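Local coordinates for protein beta-L-arabinobiosidase (Bacteroides thetaiotaomicron, PDB 5MQR) that is a multidomain glycoside hydrolase of a gut bacterium that probably cleaves arabinose-containing linkages in plant pectin, at residues 931-936 against 998-1003; 994-999 against 1005-1010. All coordinates share one frame; numbering follows the deposited sequence.

Interaction 1 (931-936 against 998-1003)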
ATOM      1  N   GLU A 931      -5.896  14.125  51.537  1.00 36.52           N
ATOM      2  CA  GLU A 931      -5.271  12.824  51.789  1.00 36.45           C
ATOM      3  C   GLU A 931      -4.470  12.221  50.616  1.00 35.46           C
ATOM      4  O   GLU A 931      -4.012  11.062  50.711  1.00 34.90           O
ATOM      5  CB  GLU A 931      -6.311  11.817  52.288  1.00 37.17           C
ATOM      6  CG  GLU A 931      -7.100  12.270  53.516  1.00 38.17           C
ATOM      7  CD  GLU A 931      -8.191  11.274  53.898  1.00 39.11           C
ATOM      8  OE1 GLU A 931      -7.922  10.049  53.829  1.00 38.57           O
ATOM      9  OE2 GLU A 931      -9.319  11.710  54.275  1.00 40.59           O
ATOM     10  N   PHE A 932      -4.275  12.986  49.537  1.00 34.85           N
ATOM     11  CA  PHE A 932      -3.491  12.536  48.373  1.00 33.62           C
ATOM     12  C   PHE A 932      -2.080  12.161  48.806  1.00 33.45           C
ATOM     13  O   PHE A 932      -1.364  12.988  49.338  1.00 34.41           O
ATOM     14  CB  PHE A 932      -3.437  13.632  47.288  1.00 33.01           C
ATOM     15  CG  PHE A 932      -2.713  13.219  46.027  1.00 32.10           C
ATOM     16  CD1 PHE A 932      -1.337  13.415  45.902  1.00 31.44           C
ATOM     17  CD2 PHE A 932      -3.402  12.629  44.960  1.00 31.07           C
ATOM     18  CE1 PHE A 932      -0.670  13.035  44.742  1.00 30.96           C
ATOM     19  CE2 PHE A 932      -2.730  12.262  43.799  1.00 30.42           C
ATOM     20  CZ  PHE A 932      -1.368  12.456  43.690  1.00 30.23           C
ATOM     21  N   ARG A 933      -1.708  10.901  48.566  1.00 33.61           N
ATOM     22  CA  ARG A 933      -0.379  10.344  48.864  1.00 33.67           C
ATOM     23  C   ARG A 933       0.155  10.688  50.254  1.00 34.11           C
ATOM     24  O   ARG A 933       1.267  11.177  50.421  1.00 33.47           O
ATOM     25  CB  ARG A 933       0.618  10.676  47.749  1.00 33.66           C
ATOM     26  CG  ARG A 933       0.252  10.005  46.418  1.00 34.13           C
ATOM     27  CD  ARG A 933       1.371  10.077  45.380  1.00 34.08           C
ATOM     28  NE  ARG A 933       2.532   9.294  45.813  1.00 34.58           N
ATOM     29  CZ  ARG A 933       3.796   9.505  45.445  1.00 34.81           C
ATOM     30  NH1 ARG A 933       4.125  10.468  44.576  1.00 34.78           N
ATOM     31  NH2 ARG A 933       4.746   8.722  45.945  1.00 35.08           N
ATOM     32  N   THR A 934      -0.672  10.382  51.249  1.00 34.92           N
ATOM     33  CA  THR A 934      -0.332  10.577  52.655  1.00 35.52           C
ATOM     34  C   THR A 934      -0.093   9.267  53.404  1.00 35.54           C
ATOM     35  O   THR A 934       0.070   9.302  54.621  1.00 35.92           O
ATOM     36  CB  THR A 934      -1.451  11.356  53.391  1.00 36.16           C
ATOM     37  OG1 THR A 934      -2.714  10.710  53.160  1.00 36.47           O
ATOM     38  CG2 THR A 934      -1.509  12.825  52.916  1.00 36.16           C
ATOM     39  N   ARG A 935      -0.050   8.124  52.715  1.00 35.04           N
ATOM     40  CA  ARG A 935       0.100   6.826  53.394  1.00 35.74           C
ATOM     41  C   ARG A 935       1.472   6.164  53.204  1.00 36.07           C
ATOM     42  O   ARG A 935       1.596   4.951  53.336  1.00 35.61           O
ATOM     43  CB  ARG A 935      -1.004   5.886  52.951  1.00 35.95           C
ATOM     44  CG  ARG A 935      -2.370   6.305  53.450  1.00 37.17           C
ATOM     45  CD  ARG A 935      -3.469   5.705  52.583  1.00 37.52           C
ATOM     46  NE  ARG A 935      -4.772   6.237  52.941  1.00 38.57           N
ATOM     47  CZ  ARG A 935      -5.209   7.457  52.640  1.00 38.99           C
ATOM     48  NH1 ARG A 935      -4.444   8.320  51.945  1.00 39.06           N
ATOM     49  NH2 ARG A 935      -6.425   7.822  53.044  1.00 38.93           N
ATOM     50  N   GLY A 936       2.508   6.958  52.941  1.00 36.34           N
ATOM     51  CA  GLY A 936       3.851   6.420  52.777  1.00 37.13           C
ATOM     52  C   GLY A 936       4.126   6.023  51.341  1.00 37.50           C
ATOM     53  O   GLY A 936       3.224   6.049  50.492  1.00 38.38           O
ATOM     54  N   LEU A 998       4.262   4.228  39.822  1.00 24.76           N
ATOM     55  CA  LEU A 998       5.271   5.289  39.742  1.00 25.22           C
ATOM     56  C   LEU A 998       4.786   6.636  40.267  1.00 25.30           C
ATOM     57  O   LEU A 998       3.583   6.906  40.361  1.00 25.56           O
ATOM     58  CB  LEU A 998       5.736   5.452  38.283  1.00 25.48           C
ATOM     59  CG  LEU A 998       4.625   5.884  37.322  1.00 26.30           C
ATOM     60  CD1 LEU A 998       5.056   7.080  36.497  1.00 27.13           C
ATOM     61  CD2 LEU A 998       4.127   4.768  36.412  1.00 26.46           C
ATOM     62  N   ASP A 999       5.755   7.481  40.566  1.00 25.35           N
ATOM     63  CA  ASP A 999       5.522   8.824  41.053  1.00 25.81           C
ATOM     64  C   ASP A 999       4.947   9.700  39.931  1.00 25.60           C
ATOM     65  O   ASP A 999       5.498   9.753  38.835  1.00 24.94           O
ATOM     66  CB  ASP A 999       6.834   9.401  41.585  1.00 26.37           C
ATOM     67  CG  ASP A 999       6.644  10.723  42.277  1.00 27.30           C
ATOM     68  OD1 ASP A 999       6.260  11.711  41.610  1.00 27.86           O
ATOM     69  OD2 ASP A 999       6.851  10.778  43.495  1.00 27.60           O
ATOM     70  N   GLU A1000       3.824  10.357  40.217  1.00 25.55           N
ATOM     71  CA  GLU A1000       3.069  11.108  39.213  1.00 25.81           C
ATOM     72  C   GLU A1000       3.771  12.380  38.719  1.00 26.21           C
ATOM     73  O   GLU A1000       3.547  12.813  37.573  1.00 25.79           O
ATOM     74  CB  GLU A1000       1.646  11.442  39.722  1.00 26.28           C
ATOM     75  CG  GLU A1000       1.515  12.621  40.704  1.00 27.26           C
ATOM     76  CD  GLU A1000       2.025  12.366  42.133  1.00 27.86           C
ATOM     77  OE1 GLU A1000       2.322  11.195  42.505  1.00 27.66           O
ATOM     78  OE2 GLU A1000       2.106  13.357  42.914  1.00 29.03           O
ATOM     79  N   VAL A1001       4.589  12.977  39.593  1.00 26.55           N
ATOM     80  CA  VAL A1001       5.373  14.191  39.278  1.00 27.05           C
ATOM     81  C   VAL A1001       6.757  13.864  38.689  1.00 26.56           C
ATOM     82  O   VAL A1001       7.197  14.546  37.756  1.00 25.78           O
ATOM     83  CB  VAL A1001       5.557  15.089  40.525  1.00 27.84           C
ATOM     84  CG1 VAL A1001       6.464  16.306  40.252  1.00 28.12           C
ATOM     85  CG2 VAL A1001       4.206  15.551  41.056  1.00 28.15           C
ATOM     86  N   THR A1002       7.442  12.864  39.259  1.00 26.30           N
ATOM     87  CA  THR A1002       8.854  12.612  38.930  1.00 26.09           C
ATOM     88  C   THR A1002       9.060  11.501  37.973  1.00 24.95           C
ATOM     89  O   THR A1002      10.116  11.412  37.421  1.00 25.19           O
ATOM     90  CB  THR A1002       9.746  12.294  40.145  1.00 26.53           C
ATOM     91  OG1 THR A1002       9.389  11.033  40.714  1.00 25.90           O
ATOM     92  CG2 THR A1002       9.610  13.371  41.177  1.00 27.72           C
ATOM     93  N   GLY A1003       8.078  10.636  37.801  1.00 24.54           N
ATOM     94  CA  GLY A1003       8.209   9.482  36.921  1.00 23.96           C
ATOM     95  C   GLY A1003       8.948   8.299  37.543  1.00 23.86           C
ATOM     96  O   GLY A1003       9.085   7.257  36.904  1.00 22.76           O
TER

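Interaction 2 (994-999 against 1005-1010)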
ATOM      1  N   ILE A 994       8.159  -1.816  32.389  1.00 22.23           N
ATOM      2  CA  ILE A 994       6.807  -1.840  32.932  1.00 22.04           C
ATOM      3  C   ILE A 994       6.933  -2.447  34.329  1.00 22.91           C
ATOM      4  O   ILE A 994       7.283  -3.637  34.497  1.00 23.03           O
ATOM      5  CB  ILE A 994       5.772  -2.577  32.045  1.00 21.31           C
ATOM      6  CG1 ILE A 994       4.362  -2.536  32.661  1.00 21.74           C
ATOM      7  CG2 ILE A 994       6.139  -4.031  31.793  1.00 21.45           C
ATOM      8  CD1 ILE A 994       3.809  -1.140  32.881  1.00 21.70           C
ATOM      9  N   GLY A 995       6.689  -1.588  35.315  1.00 23.07           N
ATOM     10  CA  GLY A 995       6.727  -1.932  36.729  1.00 23.38           C
ATOM     11  C   GLY A 995       5.359  -1.825  37.369  1.00 23.18           C
ATOM     12  O   GLY A 995       4.329  -1.844  36.687  1.00 23.02           O
ATOM     13  N   GLU A 996       5.361  -1.691  38.689  1.00 23.40           N
ATOM     14  CA  GLU A 996       4.138  -1.759  39.460  1.00 23.71           C
ATOM     15  C   GLU A 996       3.390  -0.435  39.512  1.00 23.40           C
ATOM     16  O   GLU A 996       2.207  -0.378  39.188  1.00 23.28           O
ATOM     17  CB  GLU A 996       4.436  -2.297  40.854  1.00 24.29           C
ATOM     18  CG  GLU A 996       5.003  -3.709  40.831  1.00 24.51           C
ATOM     19  CD  GLU A 996       5.315  -4.218  42.221  1.00 25.17           C
ATOM     20  OE1 GLU A 996       4.383  -4.312  43.080  1.00 24.80           O
ATOM     21  OE2 GLU A 996       6.512  -4.501  42.443  1.00 25.96           O
ATOM     22  N   TYR A 997       4.078   0.609  39.947  1.00 23.70           N
ATOM     23  CA  TYR A 997       3.508   1.945  40.046  1.00 24.12           C
ATOM     24  C   TYR A 997       4.603   2.980  40.136  1.00 24.18           C
ATOM     25  O   TYR A 997       5.738   2.652  40.486  1.00 23.79           O
ATOM     26  CB  TYR A 997       2.545   2.046  41.244  1.00 24.98           C
ATOM     27  CG  TYR A 997       3.136   2.119  42.653  1.00 25.46           C
ATOM     28  CD1 TYR A 997       4.065   1.186  43.122  1.00 25.94           C
ATOM     29  CD2 TYR A 997       2.698   3.092  43.543  1.00 26.54           C
ATOM     30  CE1 TYR A 997       4.561   1.257  44.423  1.00 26.37           C
ATOM     31  CE2 TYR A 997       3.183   3.174  44.843  1.00 26.82           C
ATOM     32  CZ  TYR A 997       4.116   2.260  45.283  1.00 26.94           C
ATOM     33  OH  TYR A 997       4.570   2.352  46.593  1.00 27.08           O
ATOM     34  N   LEU A 998       4.262   4.228  39.822  1.00 24.76           N
ATOM     35  CA  LEU A 998       5.271   5.289  39.742  1.00 25.22           C
ATOM     36  C   LEU A 998       4.786   6.636  40.267  1.00 25.30           C
ATOM     37  O   LEU A 998       3.583   6.906  40.361  1.00 25.56           O
ATOM     38  CB  LEU A 998       5.736   5.452  38.283  1.00 25.48           C
ATOM     39  CG  LEU A 998       4.625   5.884  37.322  1.00 26.30           C
ATOM     40  CD1 LEU A 998       5.056   7.080  36.497  1.00 27.13           C
ATOM     41  CD2 LEU A 998       4.127   4.768  36.412  1.00 26.46           C
ATOM     42  N   ASP A 999       5.755   7.481  40.566  1.00 25.35           N
ATOM     43  CA  ASP A 999       5.522   8.824  41.053  1.00 25.81           C
ATOM     44  C   ASP A 999       4.947   9.700  39.931  1.00 25.60           C
ATOM     45  O   ASP A 999       5.498   9.753  38.835  1.00 24.94           O
ATOM     46  CB  ASP A 999       6.834   9.401  41.585  1.00 26.37           C
ATOM     47  CG  ASP A 999       6.644  10.723  42.277  1.00 27.30           C
ATOM     48  OD1 ASP A 999       6.260  11.711  41.610  1.00 27.86           O
ATOM     49  OD2 ASP A 999       6.851  10.778  43.495  1.00 27.60           O
ATOM     50  N   TRP A1005       9.769   5.055  39.132  1.00 23.32           N
ATOM     51  CA  TRP A1005       9.121   3.769  39.419  1.00 23.75           C
ATOM     52  C   TRP A1005       9.400   3.433  40.881  1.00 24.17           C
ATOM     53  O   TRP A1005      10.546   3.345  41.297  1.00 23.97           O
ATOM     54  CB  TRP A1005       9.612   2.673  38.477  1.00 23.19           C
ATOM     55  CG  TRP A1005       9.026   2.782  37.102  1.00 23.01           C
ATOM     56  CD1 TRP A1005       9.606   3.323  36.008  1.00 22.79           C
ATOM     57  CD2 TRP A1005       7.725   2.334  36.686  1.00 22.74           C
ATOM     58  NE1 TRP A1005       8.764   3.247  34.944  1.00 22.35           N
ATOM     59  CE2 TRP A1005       7.593   2.657  35.337  1.00 22.29           C
ATOM     60  CE3 TRP A1005       6.655   1.718  37.340  1.00 22.72           C
ATOM     61  CZ2 TRP A1005       6.450   2.342  34.605  1.00 22.05           C
ATOM     62  CZ3 TRP A1005       5.518   1.434  36.621  1.00 22.51           C
ATOM     63  CH2 TRP A1005       5.423   1.742  35.267  1.00 21.95           C
ATOM     64  N   LEU A1006       8.336   3.292  41.656  1.00 25.13           N
ATOM     65  CA  LEU A1006       8.453   3.378  43.114  1.00 26.27           C
ATOM     66  C   LEU A1006       9.036   2.167  43.860  1.00 26.72           C
ATOM     67  O   LEU A1006       9.307   2.282  45.040  1.00 28.81           O
ATOM     68  CB  LEU A1006       7.121   3.804  43.723  1.00 26.41           C
ATOM     69  CG  LEU A1006       6.774   5.264  43.405  1.00 26.46           C
ATOM     70  CD1 LEU A1006       5.265   5.511  43.456  1.00 26.37           C
ATOM     71  CD2 LEU A1006       7.538   6.193  44.337  1.00 26.79           C
ATOM     72  N   LYS A1007       9.251   1.039  43.205  1.00 26.80           N
ATOM     73  CA  LYS A1007      10.120  -0.005  43.780  1.00 27.78           C
ATOM     74  C   LYS A1007      11.584   0.112  43.339  1.00 27.64           C
ATOM     75  O   LYS A1007      12.380  -0.777  43.620  1.00 27.60           O
ATOM     76  CB  LYS A1007       9.604  -1.392  43.425  1.00 28.38           C
ATOM     77  CG  LYS A1007       8.189  -1.651  43.907  1.00 29.20           C
ATOM     78  CD  LYS A1007       8.122  -1.824  45.405  1.00 29.93           C
ATOM     79  CE  LYS A1007       6.722  -2.247  45.808  1.00 30.50           C
ATOM     80  NZ  LYS A1007       6.663  -2.606  47.231  1.00 31.08           N
ATOM     81  N   GLY A1008      11.964   1.199  42.673  1.00 27.34           N
ATOM     82  CA  GLY A1008      13.354   1.339  42.235  1.00 27.19           C
ATOM     83  C   GLY A1008      13.853   0.175  41.380  1.00 26.49           C
ATOM     84  O   GLY A1008      13.206  -0.239  40.414  1.00 25.33           O
ATOM     85  N   ASP A1009      15.001  -0.370  41.765  1.00 27.00           N
ATOM     86  CA  ASP A1009      15.618  -1.471  41.009  1.00 27.46           C
ATOM     87  C   ASP A1009      15.228  -2.868  41.529  1.00 27.32           C
ATOM     88  O   ASP A1009      15.831  -3.831  41.115  1.00 27.03           O
ATOM     89  CB  ASP A1009      17.138  -1.326  41.034  1.00 27.45           C
ATOM     90  CG  ASP A1009      17.597  -0.056  40.395  1.00 27.55           C
ATOM     91  OD1 ASP A1009      17.142   0.232  39.287  1.00 26.72           O
ATOM     92  OD2 ASP A1009      18.432   0.653  40.986  1.00 28.42           O
ATOM     93  N   GLN A1010      14.226  -2.967  42.409  1.00 27.27           N
ATOM     94  CA  GLN A1010      13.809  -4.267  42.956  1.00 27.15           C
ATOM     95  C   GLN A1010      13.294  -5.188  41.837  1.00 26.64           C
ATOM     96  O   GLN A1010      12.544  -4.781  40.946  1.00 26.08           O
ATOM     97  CB  GLN A1010      12.735  -4.112  44.031  1.00 26.87           C
ATOM     98  CG  GLN A1010      13.174  -3.382  45.286  1.00 27.53           C
ATOM     99  CD  GLN A1010      12.018  -3.084  46.240  1.00 27.71           C
ATOM    100  OE1 GLN A1010      11.198  -3.946  46.519  1.00 27.67           O
ATOM    101  NE2 GLN A1010      11.973  -1.868  46.761  1.00 27.68           N
TER

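Interaction 1 (931-936 against 998-1003)
A salt-bridge network of Arg933 with Asp999 and Glu1000 joins two loops of the MGH1-like glycoside hydrolase domain, one preceding helix 948-964 and the other helix 1022-1029. A single nitrogen does the gripping. Arg933 NH1 lies 2.9 Å from Asp999 OD2, and at 170° this bond is almost straight. The carboxylate oxygen sits in the guanidinium plane, but the nitrogen meets it from above the carboxylate plane, the two flat groups standing nearly perpendicular. The second bond, from Arg933 NH1 to Glu1000 OE1 at 2.8 Å, is more bent (139°) and reaches OE1 on its syn side, tilted from both planes. A bend at chi3 (66°) turns the Arg933 guanidinium toward the two acids. Arg933 CD also passes 3.2 Å from Glu1000 OE1.

Asp999 divides its work between its two oxygens: while OD2 faces Arg933, OD1 accepts from the backbone N of Val1001 and of Thr1002, an Asx turn extended to an Asx motif. That pairing probably helps hold the carboxylate's rotation while OD2 meets the arginine. Methionine in place of Arg933 would probably remove the cation both carboxylates share, two neighbouring acids of one loop left without their common mate.

Phe932 supplies the apolar flank. Its ring edge points at the Glu1000 carboxylate, with Phe932 CE1 3.3 Å from Glu1000 OE2 and the two planes close to perpendicular, while one ring face is covered near its rim by Arg933 CG. Each loop is also tied by a backbone hydrogen bond, Glu1000 with Tyr920 and Arg933 with Asp943.

Interaction 2 (994-999 against 1005-1010)
The backbones of 994-999 and 1005-1010 meet in a single beta bridge between Leu998 and Trp1005, whose CA atoms are 4.2 Å apart; Leu1006 N donates to Tyr997 O at 2.9 Å, a nearly straight bond (175°) lying in the carbonyl plane. The Trp1005 indole is held between the bridge residue and the chain before it. Leu998 CD2 rests over one face, 3.7 Å from the centroid of the Trp1005 six-membered ring, a CH-pi contact. The opposite face carries the backbone of Gly995, with its N near the ring rim. Gly995 C comes to 3.3 Å from Trp1005 CZ3, and a CB at this position would clash with the indole, so the close approach depends on the missing side chain.

Tyr997 and Leu1006 make a second CH-pi pair. With Tyr997 CG set between the backbone N and the carbonyl carbon (chi1 75°), the ring lies across the Leu1006 side chain, whose CD1 sits over one face, toward the rim, 3.8 Å from the centroid of the Tyr997 ring and 26° off its normal. Tyr997 OH is hydrogen-bonded to Glu941 OE1 and Cys940 N, and the ring also stacks on Trp947.

The Glu996 carboxylate meets the aliphatic part of Lys1007 and not its amine. Glu996 OE2 lies 3.6 Å from Lys1007 CG, whereas Glu996 OE1 and Lys1007 NZ remain 5.0 Å apart; Glu996 OE2 is salt-bridged to Arg1012 and hydrogen-bonded to Ser1013 OG, and Lys1007 NZ is hydrogen-bonded to Gly938 O.

From Trp1005 onward two overlapping turns follow, type I then type II', with the side chain of Lys1007 about 5 Å from a bound HEPES buffer molecule. The short connection between the segments makes the hairpin-like fold-back in this long loop of the MGH1-like domain.

Both interactions belong to the same glycoside hydrolase domain and share Leu998 and Asp999, their centres lying 12 Å apart. Interaction 2 is buried, short-range in sequence and mostly apolar, covering 543 Å² by packing aromatic rings against aliphatic groups beside one backbone bridge. Interaction 1 is only partly buried, spans 62 residues between its nearest ends and covers 166 Å², relying on charge and on an aromatic edge. Asp999 marks the change: its backbone packs in interaction 2, while its carboxylate works in interaction 1. The two also touch directly, Arg933 NH2 lying 4.1 Å from Leu1006 CD2, so the polar network adjoins the apolar one.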